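Lipid-transfer protein (Thermomonospora curvata, PDB 6OK1) is a lipid-transfer protein of the thiolase superfamily, of undefined activity, that assembles with a second copy of itself and with another protein. Local coordinates at residues 149-154 / 257-262; 165-170 / 208-213; 253-258 / 378-383. One frame throughout, in Å; residues are numbered along the deposited sequence.

Interaction 1 (149-154 / 257-262); sequences AQWVAM and TSYYRS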
loop_
_atom_site.group_PDB
_atom_site.type_symbol
_atom_site.label_atom_id
_atom_site.label_comp_id
_atom_site.label_asym_id
_atom_site.label_seq_id
_atom_site.Cartn_x
_atom_site.Cartn_y
_atom_site.Cartn_z
ATOM N N ALA A 149 -2.105 17.882 -14.538
ATOM C CA ALA A 149 -2.346 18.392 -15.879
ATOM C C ALA A 149 -1.042 18.781 -16.557
ATOM O O ALA A 149 -0.847 18.507 -17.751
ATOM C CB ALA A 149 -3.270 19.595 -15.836
ATOM N N GLN A 150 -0.144 19.431 -15.821
ATOM C CA GLN A 150 1.129 19.831 -16.413
ATOM C C GLN A 150 1.984 18.615 -16.713
ATOM O O GLN A 150 2.671 18.564 -17.742
ATOM C CB GLN A 150 1.860 20.771 -15.468
ATOM C CG GLN A 150 1.134 22.118 -15.269
ATOM C CD GLN A 150 1.589 22.868 -14.037
ATOM O OE1 GLN A 150 2.324 22.333 -13.188
ATOM N NE2 GLN A 150 1.141 24.124 -13.916
ATOM N N TRP A 151 1.963 17.624 -15.816
ATOM C CA TRP A 151 2.754 16.427 -16.065
ATOM C C TRP A 151 2.305 15.739 -17.346
ATOM O O TRP A 151 3.140 15.258 -18.116
ATOM C CB TRP A 151 2.690 15.468 -14.857
ATOM C CG TRP A 151 3.218 16.062 -13.629
ATOM C CD1 TRP A 151 4.176 17.007 -13.539
ATOM C CD2 TRP A 151 2.769 15.809 -12.276
ATOM N NE1 TRP A 151 4.363 17.371 -12.214
ATOM C CE2 TRP A 151 3.521 16.640 -11.428
ATOM C CE3 TRP A 151 1.808 14.953 -11.717
ATOM C CZ2 TRP A 151 3.344 16.661 -10.054
ATOM C CZ3 TRP A 151 1.636 14.961 -10.349
ATOM C CH2 TRP A 151 2.394 15.824 -9.532
ATOM N N VAL A 152 0.987 15.697 -17.593
ATOM C CA VAL A 152 0.439 15.087 -18.796
ATOM C C VAL A 152 0.740 15.956 -20.004
ATOM O O VAL A 152 1.036 15.453 -21.098
ATOM C CB VAL A 152 -1.080 14.849 -18.638
ATOM C CG1 VAL A 152 -1.724 14.440 -19.979
ATOM C CG2 VAL A 152 -1.356 13.763 -17.574
ATOM N N ALA A 153 0.668 17.273 -19.825
ATOM C CA ALA A 153 0.874 18.192 -20.940
ATOM C C ALA A 153 2.251 18.031 -21.544
ATOM O O ALA A 153 2.414 18.181 -22.762
ATOM C CB ALA A 153 0.662 19.614 -20.474
ATOM N N MET A 154 3.252 17.682 -20.727
ATOM C CA MET A 154 4.598 17.499 -21.247
ATOM C C MET A 154 4.662 16.362 -22.259
ATOM O O MET A 154 5.344 16.473 -23.298
ATOM C CB MET A 154 5.569 17.257 -20.088
ATOM C CG MET A 154 7.032 17.394 -20.488
ATOM S SD MET A 154 7.540 19.072 -20.842
ATOM C CE MET A 154 7.734 19.694 -19.171
ATOM N N THR A 257 5.949 11.221 -14.664
ATOM C CA THR A 257 6.976 12.073 -15.256
ATOM C C THR A 257 8.109 11.257 -15.889
ATOM O O THR A 257 9.290 11.610 -15.754
ATOM C CB THR A 257 7.545 13.038 -14.221
ATOM O OG1 THR A 257 8.092 12.331 -13.105
ATOM C CG2 THR A 257 6.463 13.977 -13.713
ATOM N N SER A 258 7.758 10.183 -16.606
ATOM C CA SER A 258 8.762 9.342 -17.281
ATOM C C SER A 258 9.227 10.028 -18.569
ATOM O O SER A 258 8.909 9.623 -19.691
ATOM C CB SER A 258 8.215 7.958 -17.572
ATOM O OG SER A 258 7.649 7.384 -16.397
ATOM N N TYR A 259 10.037 11.053 -18.374
ATOM C CA TYR A 259 10.444 11.983 -19.419
ATOM C C TYR A 259 11.831 11.682 -19.972
ATOM O O TYR A 259 12.351 12.466 -20.784
ATOM C CB TYR A 259 10.461 13.402 -18.852
ATOM C CG TYR A 259 9.138 13.974 -18.364
ATOM C CD1 TYR A 259 7.927 13.619 -18.933
ATOM C CD2 TYR A 259 9.132 14.893 -17.344
ATOM C CE1 TYR A 259 6.733 14.176 -18.486
ATOM C CE2 TYR A 259 7.944 15.452 -16.884
ATOM C CZ TYR A 259 6.758 15.082 -17.450
ATOM O OH TYR A 259 5.616 15.671 -16.986
ATOM N N TYR A 260 12.446 10.587 -19.547
ATOM C CA TYR A 260 13.867 10.354 -19.770
ATOM C C TYR A 260 14.121 9.127 -20.637
ATOM O O TYR A 260 15.286 8.776 -20.890
ATOM C CB TYR A 260 14.570 10.236 -18.413
ATOM C CG TYR A 260 14.123 11.322 -17.443
ATOM C CD1 TYR A 260 14.692 12.578 -17.469
ATOM C CD2 TYR A 260 13.097 11.077 -16.512
ATOM C CE1 TYR A 260 14.279 13.571 -16.594
ATOM C CE2 TYR A 260 12.656 12.052 -15.669
ATOM C CZ TYR A 260 13.258 13.303 -15.698
ATOM O OH TYR A 260 12.882 14.318 -14.851
ATOM N N ARG A 261 13.064 8.476 -21.095
ATOM C CA ARG A 261 13.138 7.344 -22.013
ATOM C C ARG A 261 13.505 7.803 -23.413
ATOM O O ARG A 261 13.312 8.960 -23.774
ATOM C CB ARG A 261 11.789 6.653 -22.095
ATOM C CG ARG A 261 11.355 6.080 -20.788
ATOM C CD ARG A 261 9.830 5.926 -20.692
ATOM N NE ARG A 261 9.522 5.006 -19.597
ATOM C CZ ARG A 261 8.301 4.667 -19.192
ATOM N NH1 ARG A 261 7.229 5.199 -19.744
ATOM N NH2 ARG A 261 8.166 3.735 -18.236
ATOM N N SER A 262 13.975 6.861 -24.240
ATOM C CA SER A 262 14.351 7.227 -25.600
ATOM C C SER A 262 13.183 7.877 -26.328
ATOM O O SER A 262 13.367 8.859 -27.056
ATOM C CB SER A 262 14.868 5.999 -26.362
ATOM O OG SER A 262 13.882 4.980 -26.460
#

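Interaction 2 (165-170 / 208-213); sequences ATSEDF and PLHLLD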
loop_
_atom_site.group_PDB
_atom_site.type_symbol
_atom_site.label_atom_id
_atom_site.label_comp_id
_atom_site.label_asym_id
_atom_site.label_seq_id
_atom_site.Cartn_x
_atom_site.Cartn_y
_atom_site.Cartn_z
ATOM N N ALA A 165 -0.822 15.447 -34.312
ATOM C CA ALA A 165 -2.093 15.602 -33.639
ATOM C C ALA A 165 -2.232 17.035 -33.161
ATOM O O ALA A 165 -1.239 17.713 -32.864
ATOM C CB ALA A 165 -2.199 14.654 -32.447
ATOM N N THR A 166 -3.482 17.488 -33.092
ATOM C CA THR A 166 -3.822 18.844 -32.726
ATOM C C THR A 166 -4.705 18.833 -31.485
ATOM O O THR A 166 -5.208 17.795 -31.060
ATOM C CB THR A 166 -4.587 19.563 -33.847
ATOM O OG1 THR A 166 -5.889 18.991 -33.961
ATOM C CG2 THR A 166 -3.851 19.420 -35.184
ATOM N N SER A 167 -4.958 20.025 -30.972
ATOM C CA SER A 167 -5.883 20.147 -29.847
ATOM C C SER A 167 -7.261 19.593 -30.197
ATOM O O SER A 167 -7.922 18.994 -29.351
ATOM C CB SER A 167 -5.993 21.593 -29.402
ATOM O OG SER A 167 -6.922 21.746 -28.329
ATOM N N GLU A 168 -7.727 19.785 -31.439
ATOM C CA GLU A 168 -9.041 19.254 -31.783
ATOM C C GLU A 168 -9.067 17.734 -31.718
ATOM O O GLU A 168 -10.123 17.151 -31.428
ATOM C CB GLU A 168 -9.466 19.741 -33.179
ATOM C CG GLU A 168 -9.866 21.193 -33.171
ATOM C CD GLU A 168 -10.475 21.656 -34.476
ATOM O OE1 GLU A 168 -10.157 21.052 -35.519
ATOM O OE2 GLU A 168 -11.280 22.612 -34.446
ATOM N N ASP A 169 -7.942 17.065 -32.018
ATOM C CA ASP A 169 -7.902 15.608 -31.880
ATOM C C ASP A 169 -8.123 15.192 -30.430
ATOM O O ASP A 169 -8.884 14.260 -30.150
ATOM C CB ASP A 169 -6.574 15.063 -32.404
ATOM C CG ASP A 169 -6.415 15.277 -33.882
ATOM O OD1 ASP A 169 -7.395 15.019 -34.601
ATOM O OD2 ASP A 169 -5.329 15.718 -34.314
ATOM N N PHE A 170 -7.482 15.884 -29.484
ATOM C CA PHE A 170 -7.761 15.617 -28.075
ATOM C C PHE A 170 -9.210 15.968 -27.730
ATOM O O PHE A 170 -9.865 15.271 -26.939
ATOM C CB PHE A 170 -6.796 16.420 -27.187
ATOM C CG PHE A 170 -5.335 16.127 -27.435
ATOM C CD1 PHE A 170 -4.903 14.875 -27.839
ATOM C CD2 PHE A 170 -4.381 17.135 -27.266
ATOM C CE1 PHE A 170 -3.551 14.618 -28.047
ATOM C CE2 PHE A 170 -3.029 16.885 -27.485
ATOM C CZ PHE A 170 -2.612 15.634 -27.869
ATOM N N PRO A 208 -0.703 21.790 -24.021
ATOM C CA PRO A 208 -1.828 21.913 -24.973
ATOM C C PRO A 208 -3.194 21.478 -24.446
ATOM O O PRO A 208 -4.032 21.029 -25.237
ATOM C CB PRO A 208 -1.393 20.990 -26.102
ATOM C CG PRO A 208 -0.712 19.853 -25.357
ATOM C CD PRO A 208 0.053 20.540 -24.255
ATOM N N LEU A 209 -3.413 21.572 -23.140
ATOM C CA LEU A 209 -4.657 21.113 -22.517
ATOM C C LEU A 209 -5.570 22.297 -22.202
ATOM O O LEU A 209 -5.189 23.207 -21.456
ATOM C CB LEU A 209 -4.377 20.332 -21.229
ATOM C CG LEU A 209 -3.929 18.881 -21.393
ATOM C CD1 LEU A 209 -2.652 18.756 -22.175
ATOM C CD2 LEU A 209 -3.766 18.246 -20.027
ATOM N N HIS A 210 -6.796 22.234 -22.720
ATOM C CA HIS A 210 -7.885 23.123 -22.359
ATOM C C HIS A 210 -8.528 22.659 -21.053
ATOM O O HIS A 210 -8.375 21.518 -20.622
ATOM C CB HIS A 210 -8.959 23.118 -23.453
ATOM C CG HIS A 210 -8.527 23.706 -24.764
ATOM N ND1 HIS A 210 -8.815 25.006 -25.114
ATOM C CD2 HIS A 210 -7.884 23.166 -25.826
ATOM C CE1 HIS A 210 -8.345 25.252 -26.326
ATOM N NE2 HIS A 210 -7.753 24.157 -26.773
ATOM N N LEU A 211 -9.359 23.526 -20.488
ATOM C CA LEU A 211 -10.168 23.128 -19.336
ATOM C C LEU A 211 -10.956 21.851 -19.615
ATOM O O LEU A 211 -11.001 20.945 -18.777
ATOM C CB LEU A 211 -11.101 24.275 -18.977
ATOM C CG LEU A 211 -12.069 24.002 -17.842
ATOM C CD1 LEU A 211 -11.333 23.612 -16.582
ATOM C CD2 LEU A 211 -12.872 25.246 -17.611
ATOM N N LEU A 212 -11.547 21.732 -20.806
ATOM C CA LEU A 212 -12.367 20.565 -21.082
ATOM C C LEU A 212 -11.555 19.314 -21.461
ATOM O O LEU A 212 -12.162 18.276 -21.723
ATOM C CB LEU A 212 -13.412 20.903 -22.173
ATOM C CG LEU A 212 -14.595 21.694 -21.618
ATOM C CD1 LEU A 212 -15.442 22.221 -22.746
ATOM C CD2 LEU A 212 -15.437 20.830 -20.692
ATOM N N ASP A 213 -10.208 19.364 -21.428
ATOM C CA ASP A 213 -9.377 18.157 -21.489
ATOM C C ASP A 213 -9.163 17.527 -20.124
ATOM O O ASP A 213 -8.568 16.442 -20.046
ATOM C CB ASP A 213 -8.003 18.484 -22.084
ATOM C CG ASP A 213 -8.087 18.805 -23.542
ATOM O OD1 ASP A 213 -8.698 17.991 -24.250
ATOM O OD2 ASP A 213 -7.570 19.865 -23.950
HETATM O O HOH W 1 -6.345 20.102 -26.284
#

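Interaction 3 (253-258 / 378-383); sequences QHMMTS and TGVPTS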
loop_
_atom_site.group_PDB
_atom_site.type_symbol
_atom_site.label_atom_id
_atom_site.label_comp_id
_atom_site.label_asym_id
_atom_site.label_seq_id
_atom_site.Cartn_x
_atom_site.Cartn_y
_atom_site.Cartn_z
ATOM N N GLN A 253 10.589 3.865 -15.284
ATOM C CA GLN A 253 9.283 4.374 -14.918
ATOM C C GLN A 253 9.382 5.390 -13.787
ATOM O O GLN A 253 10.039 5.140 -12.768
ATOM C CB GLN A 253 8.403 3.219 -14.484
ATOM C CG GLN A 253 6.971 3.633 -14.226
ATOM C CD GLN A 253 6.178 3.840 -15.488
ATOM O OE1 GLN A 253 6.155 2.988 -16.366
ATOM N NE2 GLN A 253 5.477 4.990 -15.564
ATOM N N HIS A 254 8.700 6.532 -13.955
ATOM C CA HIS A 254 8.525 7.543 -12.913
ATOM C C HIS A 254 7.032 7.724 -12.654
ATOM O O HIS A 254 6.188 7.224 -13.389
ATOM C CB HIS A 254 9.197 8.869 -13.323
ATOM C CG HIS A 254 10.669 8.745 -13.515
ATOM N ND1 HIS A 254 11.589 9.215 -12.604
ATOM C CD2 HIS A 254 11.386 8.145 -14.490
ATOM C CE1 HIS A 254 12.811 8.926 -13.018
ATOM N NE2 HIS A 254 12.714 8.273 -14.165
ATOM N N MET A 255 6.716 8.436 -11.584
ATOM C CA MET A 255 5.335 8.737 -11.219
ATOM C C MET A 255 4.902 9.981 -11.982
ATOM O O MET A 255 5.235 11.114 -11.597
ATOM C CB MET A 255 5.216 8.962 -9.718
ATOM C CG MET A 255 3.810 9.333 -9.259
ATOM S SD MET A 255 2.776 7.879 -9.081
ATOM C CE MET A 255 3.265 7.432 -7.403
ATOM N N MET A 256 4.205 9.760 -13.091
ATOM C CA MET A 256 3.631 10.743 -14.002
ATOM C C MET A 256 4.658 11.485 -14.832
ATOM O O MET A 256 4.258 12.291 -15.675
ATOM C CB MET A 256 2.768 11.780 -13.271
ATOM C CG MET A 256 1.581 11.152 -12.598
ATOM S SD MET A 256 0.454 10.443 -13.809
ATOM C CE MET A 256 -0.158 11.917 -14.613
ATOM N N THR A 257 5.949 11.221 -14.664
ATOM C CA THR A 257 6.976 12.073 -15.256
ATOM C C THR A 257 8.109 11.257 -15.889
ATOM O O THR A 257 9.290 11.610 -15.754
ATOM C CB THR A 257 7.545 13.038 -14.221
ATOM O OG1 THR A 257 8.092 12.331 -13.105
ATOM C CG2 THR A 257 6.463 13.977 -13.713
ATOM N N SER A 258 7.758 10.183 -16.606
ATOM C CA SER A 258 8.762 9.342 -17.281
ATOM C C SER A 258 9.227 10.028 -18.569
ATOM O O SER A 258 8.909 9.623 -19.691
ATOM C CB SER A 258 8.215 7.958 -17.572
ATOM O OG SER A 258 7.649 7.384 -16.397
ATOM N N THR A 378 -3.014 6.468 -16.371
ATOM C CA THR A 378 -1.960 6.662 -17.347
ATOM C C THR A 378 -0.896 7.630 -16.831
ATOM O O THR A 378 -1.182 8.593 -16.097
ATOM C CB THR A 378 -2.569 7.165 -18.661
ATOM O OG1 THR A 378 -3.460 8.237 -18.370
ATOM C CG2 THR A 378 -3.372 6.075 -19.316
ATOM N N GLY A 379 0.351 7.361 -17.221
ATOM C CA GLY A 379 1.492 8.087 -16.722
ATOM C C GLY A 379 2.132 7.475 -15.501
ATOM O O GLY A 379 3.176 7.958 -15.058
ATOM N N VAL A 380 1.535 6.417 -14.970
ATOM C CA VAL A 380 1.996 5.758 -13.748
ATOM C C VAL A 380 2.088 4.263 -14.032
ATOM O O VAL A 380 1.483 3.756 -14.980
ATOM C CB VAL A 380 1.024 6.004 -12.566
ATOM C CG1 VAL A 380 1.148 7.403 -12.003
ATOM C CG2 VAL A 380 -0.426 5.712 -12.986
ATOM N N PRO A 381 2.784 3.524 -13.181
ATOM C CA PRO A 381 2.569 2.071 -13.171
ATOM C C PRO A 381 1.081 1.797 -13.180
ATOM O O PRO A 381 0.317 2.383 -12.396
ATOM C CB PRO A 381 3.212 1.638 -11.860
ATOM C CG PRO A 381 4.237 2.639 -11.596
ATOM C CD PRO A 381 3.674 3.959 -12.107
ATOM N N THR A 382 0.668 0.891 -14.057
ATOM C CA THR A 382 -0.728 0.815 -14.421
ATOM C C THR A 382 -1.172 -0.640 -14.492
ATOM O O THR A 382 -0.479 -1.563 -14.041
ATOM C CB THR A 382 -0.956 1.630 -15.713
ATOM O OG1 THR A 382 -2.358 1.778 -15.951
ATOM C CG2 THR A 382 -0.287 1.018 -16.939
ATOM N N SER A 383 -2.368 -0.827 -15.023
ATOM C CA SER A 383 -3.027 -2.131 -15.041
ATOM C C SER A 383 -4.163 -2.119 -16.052
ATOM O O SER A 383 -4.557 -1.074 -16.570
ATOM C CB SER A 383 -3.528 -2.511 -13.625
ATOM O OG SER A 383 -4.322 -1.486 -13.046
HETATM O O HOH W 2 5.226 8.517 -16.838
#

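Interaction 1 (149-154 / 257-262)
Helix 148-163 of the thiolase N-terminal domain meets a loop of the C-terminal domain where Y259 slides its phenol between M154 and T257 to reach the backbone of W151. The hydroxyl OH of Y259 donates to the carbonyl O of W151 at 2.8 Å. It enters in the carbonyl plane, on a lone pair, at a C=O...donor angle of 107°, and so grips the helix from its flank.

Both ring faces are occupied. On one, T257 CA lies 3.7 Å above the plane, over the centre of the Y259 ring; on the opposite face M154 CG sits nearer the rim, 4.0 Å from the ring centroid, in a CH-pi contact. M154 CG is anti to its backbone N (chi1 -166°), and its CB also touches the phenol, 3.6 Å from Y259 CZ. M154 SD stands farther off, on the same side as CG, completing a Met-aromatic contact.

T257 makes a CH-pi contact of its own: its CG2 rests over the five-membered ring of W151, 4.0 Å from the centroid. The indole NE1 is bound to L145 O. F155 meets the Y259 ring too, and M154 O and Y259 O each accept a bond from side chains of another protein's chain. A tyrosine bonded to a helix carbonyl, with a methionine over its ring, thus joins the two thiolase domains here.

Interaction 2 (165-170 / 208-213)
S167 and F170, on the first turn of helix 167-182, face P208, which follows a cis peptide bond, and H210 and D213 in the short strand and 3-10 turn after it. The helix starts with a capping box formed by T166 and D169: T166 N donates to D169 OD2 at 2.8 Å, with an N-H...O angle of 159°, on the anti side of the carboxylate and somewhat out of its plane. In return E168 N gives a weak bond to T166 OG1. R172 holds the other carboxylate oxygen of D169 in a salt bridge.

Apolar contact is modest, F170 CE2 approaching P208 CG at 4.3 Å. The proline is backed by A156 and M160 of helix 148-163, while T298 and P299 pack against F170, so the F170 ring lies where the N-terminal thiolase domain meets a loop of the C-terminal one.

The polar contacts centre on S167 OG. A chi1 of 178°, with OG anti to the backbone N, turns the hydroxyl toward the edge of the H210 imidazole, where it lies near the ring plane, 3.0 Å from H210 NE2. Outside the two segments, S167 OG is hydrogen-bonded to Q200 NE2. H210 ND1 is bound to S202 O, and W204 stacks on the ring; these contacts fix the imidazole.

A water links the two segments. It accepts from S167 OG at 2.7 Å and donates to P208 O, also at 2.7 Å. D213 OD1 is held by T298 OG1 and H199 NE2, and lies in van der Waals contact with F170 CB at 3.8 Å. D213 closes the turn through OD2, which receives H210 N on its anti lone pair at 2.8 Å, and the bridging water donates to that same OD2 at 2.6 Å.

Interaction 3 (253-258 / 378-383)
M256 crosses V380 obliquely and ends near the carbonyl of T378. From CB, which lies on the W151 side of the loop, the chain turns at each torsion, its CG being anti to the carbonyl carbon (chi1 -63°). M256 CG meets V380 CG1 at 3.8 Å. M256 SD comes next, 3.6 Å from V380 CG1 and 3.4 Å from T378 O. M256 SD also passes 3.9 Å from CA of G379, whose lack of a side chain makes room for it and whose positive phi also suits glycine. The terminal CE stays near T378 O and touches V152 on helix 148-163.

This packing lies in the thiolase C-terminal domain, where 378-383 runs into and includes the start of strand 382-388, the neighbour of strand 240-248 in the central sheet; the partner loop 253-258 follows that latter strand.

The backbones meet at G379 O, which accepts a weak bond from M256 N at 2.9 Å, bent to an N-H...O angle of 130°, and a CA-H...O contact from the same residue. A water donates to G379 O at 2.8 Å and accepts from S258 N at 3.0 Å. Q253 crosses P381, with its CG 3.9 Å from P381 CG. The Q253 amide bonds with OE1 to R261 and with NE2 to H254 O and E269, while I62 and F76 of the second subunit pack on Q253 and P381.

In the fold
All three contacts are largely buried, but interaction 3 lies nearest the centre of the chain, its centre 14 Å away against about 20 Å for the other two. Interactions 1 and 3 share T257 and S258 and lie on one continuous loop: interaction 1 ties it to helix 148-163, interaction 3 to the start of strand 382-388. Interaction 2 backs onto the same helix, P208 and L209 packing against A153. Chemistry follows place: aromatic faces and a tyrosine bond across the domain junction, water and carboxylate bonds at the helix start, methionine and backbone contacts beside the sheet. Other chains reach interactions 1 and 3, whereas none in the assembly touches interaction 2.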